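Local coordinates for fatty acid-binding protein homolog 8 (Caenorhabditis elegans, PDB 6C1Z) that binds unsaturated fatty acids such as oleic acid and carries them from the lysosome to the nucleus, where it activates transcription of genes promoting longevity, at residues Pro42-Lys47 / Leu120-Gln125; Leu66-Lys69 / Lys73-Glu76. All coordinates share one frame; numbering follows the deposited sequence.

Interaction 1 (Pro42-Lys47 / Leu120-Gln125); sequences PTLEIK and LLQTYQ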
# COMPACT_ATOMS: atom_id res chain seq x y z
N PRO A 42 4.89 9.47 5.08
CA PRO A 42 5.21 8.27 5.86
C PRO A 42 6.54 7.66 5.45
O PRO A 42 7.10 7.97 4.39
CB PRO A 42 4.06 7.31 5.55
CG PRO A 42 3.48 7.79 4.29
CD PRO A 42 3.71 9.26 4.23
N THR A 43 7.04 6.78 6.32
CA THR A 43 8.17 5.92 6.02
C THR A 43 7.64 4.51 5.83
O THR A 43 6.90 3.99 6.68
CB THR A 43 9.15 5.95 7.19
OG1 THR A 43 9.65 7.28 7.32
CG2 THR A 43 10.31 5.00 6.94
N LEU A 44 8.02 3.89 4.72
CA LEU A 44 7.59 2.54 4.41
C LEU A 44 8.78 1.63 4.61
O LEU A 44 9.83 1.82 3.99
CB LEU A 44 7.08 2.47 2.96
CG LEU A 44 6.89 1.08 2.33
CD1 LEU A 44 5.89 0.26 3.10
CD2 LEU A 44 6.46 1.21 0.87
N GLU A 45 8.64 0.66 5.50
CA GLU A 45 9.67 -0.33 5.75
C GLU A 45 9.20 -1.65 5.18
O GLU A 45 8.09 -2.10 5.51
CB GLU A 45 9.89 -0.46 7.26
CG GLU A 45 10.70 -1.64 7.72
CD GLU A 45 10.76 -1.70 9.23
OE1 GLU A 45 9.76 -2.11 9.87
OE2 GLU A 45 11.81 -1.30 9.76
N ILE A 46 10.03 -2.26 4.35
CA ILE A 46 9.75 -3.56 3.75
C ILE A 46 10.82 -4.51 4.27
O ILE A 46 12.02 -4.25 4.12
CB ILE A 46 9.77 -3.49 2.22
CG1 ILE A 46 8.61 -2.64 1.71
CG2 ILE A 46 9.72 -4.89 1.61
CD1 ILE A 46 8.69 -2.33 0.22
N LYS A 47 10.39 -5.61 4.88
CA LYS A 47 11.30 -6.62 5.37
C LYS A 47 10.71 -7.99 5.10
O LYS A 47 9.50 -8.12 4.85
CB LYS A 47 11.66 -6.40 6.86
CG LYS A 47 10.48 -6.34 7.81
CD LYS A 47 10.82 -5.63 9.14
CE LYS A 47 12.06 -6.20 9.80
NZ LYS A 47 12.31 -5.59 11.15
N LEU A 120 11.11 3.83 -5.30
CA LEU A 120 9.98 2.93 -5.13
C LEU A 120 8.69 3.69 -5.41
O LEU A 120 8.48 4.80 -4.90
CB LEU A 120 9.98 2.33 -3.73
CG LEU A 120 8.84 1.35 -3.41
CD1 LEU A 120 9.32 0.31 -2.40
CD2 LEU A 120 7.65 2.10 -2.86
N LEU A 121 7.86 3.10 -6.28
CA LEU A 121 6.62 3.72 -6.73
C LEU A 121 5.45 2.86 -6.28
O LEU A 121 5.57 1.64 -6.19
CB LEU A 121 6.59 3.92 -8.27
CG LEU A 121 7.31 5.16 -8.81
CD1 LEU A 121 8.80 5.08 -8.56
CD2 LEU A 121 7.03 5.35 -10.29
N GLN A 122 4.36 3.51 -5.96
CA GLN A 122 3.12 2.80 -5.67
C GLN A 122 1.97 3.45 -6.41
O GLN A 122 1.94 4.66 -6.63
CB GLN A 122 2.78 2.78 -4.19
CG GLN A 122 3.80 2.09 -3.34
CD GLN A 122 3.32 1.89 -1.94
OE1 GLN A 122 3.03 2.86 -1.22
NE2 GLN A 122 3.27 0.64 -1.52
N THR A 123 0.99 2.62 -6.78
CA THR A 123 -0.32 3.13 -7.14
C THR A 123 -1.36 2.48 -6.24
O THR A 123 -1.26 1.29 -5.94
CB THR A 123 -0.68 2.90 -8.63
OG1 THR A 123 -0.50 1.51 -8.96
CG2 THR A 123 0.19 3.75 -9.53
N TYR A 124 -2.35 3.26 -5.84
CA TYR A 124 -3.53 2.76 -5.16
C TYR A 124 -4.71 3.11 -6.03
O TYR A 124 -4.97 4.28 -6.32
CB TYR A 124 -3.72 3.38 -3.77
CG TYR A 124 -2.50 3.59 -2.91
CD1 TYR A 124 -1.43 2.70 -2.94
CD2 TYR A 124 -2.42 4.68 -2.05
CE1 TYR A 124 -0.32 2.90 -2.16
CE2 TYR A 124 -1.31 4.87 -1.26
CZ TYR A 124 -0.27 3.98 -1.33
OH TYR A 124 0.84 4.20 -0.54
N GLN A 125 -5.43 2.08 -6.48
CA GLN A 125 -6.54 2.24 -7.40
C GLN A 125 -7.82 1.73 -6.78
O GLN A 125 -7.84 0.62 -6.23
CB GLN A 125 -6.18 1.43 -8.64
CG GLN A 125 -7.30 1.06 -9.57
CD GLN A 125 -6.82 0.15 -10.69
OE1 GLN A 125 -5.88 0.48 -11.41
NE2 GLN A 125 -7.44 -1.01 -10.81
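Leu44 and Leu120 account for most of what is buried here, and they meet methyl to methyl: CD2 of Leu44 stands 4.0 Å from CD2 of Leu120. The two side chains cross at about a right angle. In Leu44 the swing of CG to the side opposite the backbone N (chi1 167°) carries CD2 to Leu120 and also to Gln122, whose NE2 lies 4.0 Å away. Leu120 serves two partners by dividing its fork. While CD2 takes Leu44, CD1 goes to Ile46, and the latter pair reach toward each other tip to tip, Ile46 CD1 lying 3.8 Å from Leu120 CD1.

The strands themselves keep well apart, with axes 11.1 Å distant at closest approach and directions 103° from each other. This is a near-orthogonal crossing of two walls, a worked example of how the fatty acid-binding protein barrel of the calycin superfamily brings inward-facing side chains together across its interior. Inward residues alternate with outward ones, so Leu44 and Ile46 on one wall face Leu120 and Gln122 on the other. Trp12 and Phe135, on the two strands that lie between these walls in the sheet, pack against Leu120 as well.

The apolar patch borders a polar one at Gln122. Its buried amide is held at both ends: Tyr124 OH donates to Gln122 OE1 over 2.7 Å, approaching from above the carbonyl plane, 42° out of it, and NE2 is hydrogen-bonded to Thr113 OG1. These two bonds should restrain rotation of the amide while its NE2 rests against the methyl of Leu44.

Interaction 2 (Leu66-Lys69 / Lys73-Glu76); sequences LAFK and KFVE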
# COMPACT_ATOMS: atom_id res chain seq x y z
N LEU A 66 1.49 -4.45 7.85
CA LEU A 66 0.87 -5.49 7.05
C LEU A 66 1.86 -6.62 6.93
O LEU A 66 2.99 -6.41 6.49
CB LEU A 66 0.53 -4.91 5.67
CG LEU A 66 -0.11 -5.87 4.68
CD1 LEU A 66 -1.46 -6.34 5.17
CD2 LEU A 66 -0.26 -5.16 3.35
N ALA A 67 1.42 -7.82 7.26
CA ALA A 67 2.19 -9.04 7.10
C ALA A 67 1.43 -9.94 6.14
O ALA A 67 0.20 -10.02 6.18
CB ALA A 67 2.35 -9.75 8.45
N PHE A 68 2.16 -10.63 5.26
CA PHE A 68 1.50 -11.52 4.33
C PHE A 68 2.51 -12.51 3.77
O PHE A 68 3.72 -12.26 3.76
CB PHE A 68 0.83 -10.75 3.19
CG PHE A 68 1.79 -9.89 2.39
CD1 PHE A 68 2.46 -10.40 1.28
CD2 PHE A 68 2.01 -8.57 2.72
CE1 PHE A 68 3.32 -9.62 0.56
CE2 PHE A 68 2.86 -7.76 1.97
CZ PHE A 68 3.54 -8.29 0.90
N LYS A 69 1.97 -13.60 3.24
CA LYS A 69 2.72 -14.47 2.34
C LYS A 69 2.19 -14.33 0.93
O LYS A 69 0.99 -14.18 0.70
CB LYS A 69 2.66 -15.93 2.79
CG LYS A 69 3.19 -16.10 4.19
CD LYS A 69 3.14 -17.54 4.63
CE LYS A 69 3.45 -17.69 6.10
NZ LYS A 69 4.86 -17.38 6.43
N LYS A 73 -4.26 -15.89 0.38
CA LYS A 73 -5.30 -14.95 0.76
C LYS A 73 -5.33 -14.83 2.28
O LYS A 73 -5.06 -15.79 3.00
CB LYS A 73 -6.66 -15.45 0.25
CG LYS A 73 -7.84 -14.55 0.56
CD LYS A 73 -7.90 -13.30 -0.30
CE LYS A 73 -8.16 -13.59 -1.77
NZ LYS A 73 -9.35 -14.42 -2.03
N PHE A 74 -5.60 -13.62 2.77
CA PHE A 74 -5.69 -13.39 4.20
C PHE A 74 -6.72 -12.30 4.45
O PHE A 74 -7.06 -11.53 3.54
CB PHE A 74 -4.32 -13.03 4.79
CG PHE A 74 -3.74 -11.73 4.29
CD1 PHE A 74 -3.11 -11.66 3.06
CD2 PHE A 74 -3.80 -10.58 5.06
CE1 PHE A 74 -2.57 -10.47 2.61
CE2 PHE A 74 -3.26 -9.39 4.60
CZ PHE A 74 -2.64 -9.34 3.38
N VAL A 75 -7.26 -12.27 5.66
CA VAL A 75 -8.16 -11.19 6.04
C VAL A 75 -7.30 -10.04 6.54
O VAL A 75 -6.56 -10.19 7.51
CB VAL A 75 -9.14 -11.65 7.12
CG1 VAL A 75 -10.12 -10.54 7.45
CG2 VAL A 75 -9.86 -12.89 6.66
N GLU A 76 -7.39 -8.90 5.87
CA GLU A 76 -6.63 -7.72 6.23
C GLU A 76 -7.54 -6.75 6.97
O GLU A 76 -8.63 -6.41 6.49
CB GLU A 76 -6.09 -7.02 4.98
CG GLU A 76 -5.37 -5.71 5.29
CD GLU A 76 -4.86 -4.98 4.05
OE1 GLU A 76 -5.16 -5.41 2.90
OE2 GLU A 76 -4.18 -3.95 4.24
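Phe74 presses its ring against three consecutive residues of the facing strand, and each comes to it from a different direction. CD1 of Leu66 comes in at the ring edge, near the ring plane, 3.6 Å from Phe74 CE2. The carbonyl oxygen of Ala67 sits over one face but off toward the rim, 3.9 Å from CE2 of Phe74. Phe68 offers its CB, which approaches CE1 of Phe74 obliquely at 3.5 Å. Leu66 then turns from one partner to the next, for its CD1 also lies 3.7 Å from OE2 of Glu76, with the two side chains crossing at about a right angle.

What brings the ring there is the placing of Phe74 CG between its own backbone N and carbonyl carbon (chi1 64°). Phe68 adopts a similar torsion, yet its ring leads away from the contact to meet the rings of Trp53 and Phe55. Were Phe74 an alanine, CD1 of Leu66 and the CB of Phe68 would probably be left without their apolar partner, and a gap would open between the side chains.

Further out, each backbone is hydrogen-bonded to the strand on its far side: Leu66 and Phe68 with Phe55 and Trp53, Phe74 and Glu76 with Thr86 and Tyr84. The strands run antiparallel, but with axes 9.0 Å apart they are too distant to pair. Such a gap between the fourth and fifth strands is a hallmark of the fatty acid-binding protein barrel. Glu76 is fixed through OE1, which is hydrogen-bonded to Thr86 OG1 and Gln99 NE2. Side-chain packing bridges the gap in place of backbone pairing; at the Glu76 carboxylate the methyl groups beside OE2 would tend to disfavour charge, whereas the amide N-H at OE1 would tend to stabilise it.

In the fold
Both contacts belong to one antiparallel sheet rolled into a barrel, but they join it in different ways. Interaction 1 spans the interior between strands 43-49 and 119-126, which are separated in sheet order by strands 10-18 and 129-137. Interaction 2 lies at the seam where the outermost strands, 64-68 and 74-77, face each other. Their centres are 16 Å apart and their nearest atoms about 7 Å, without touching. Both strands of interaction 2, consecutive along the chain, fall in the sequence between the two strands of interaction 1. Together they illustrate how a barrel is built: one contact packs wall against wall near its centre, the other bridges the sheet's two outermost strands.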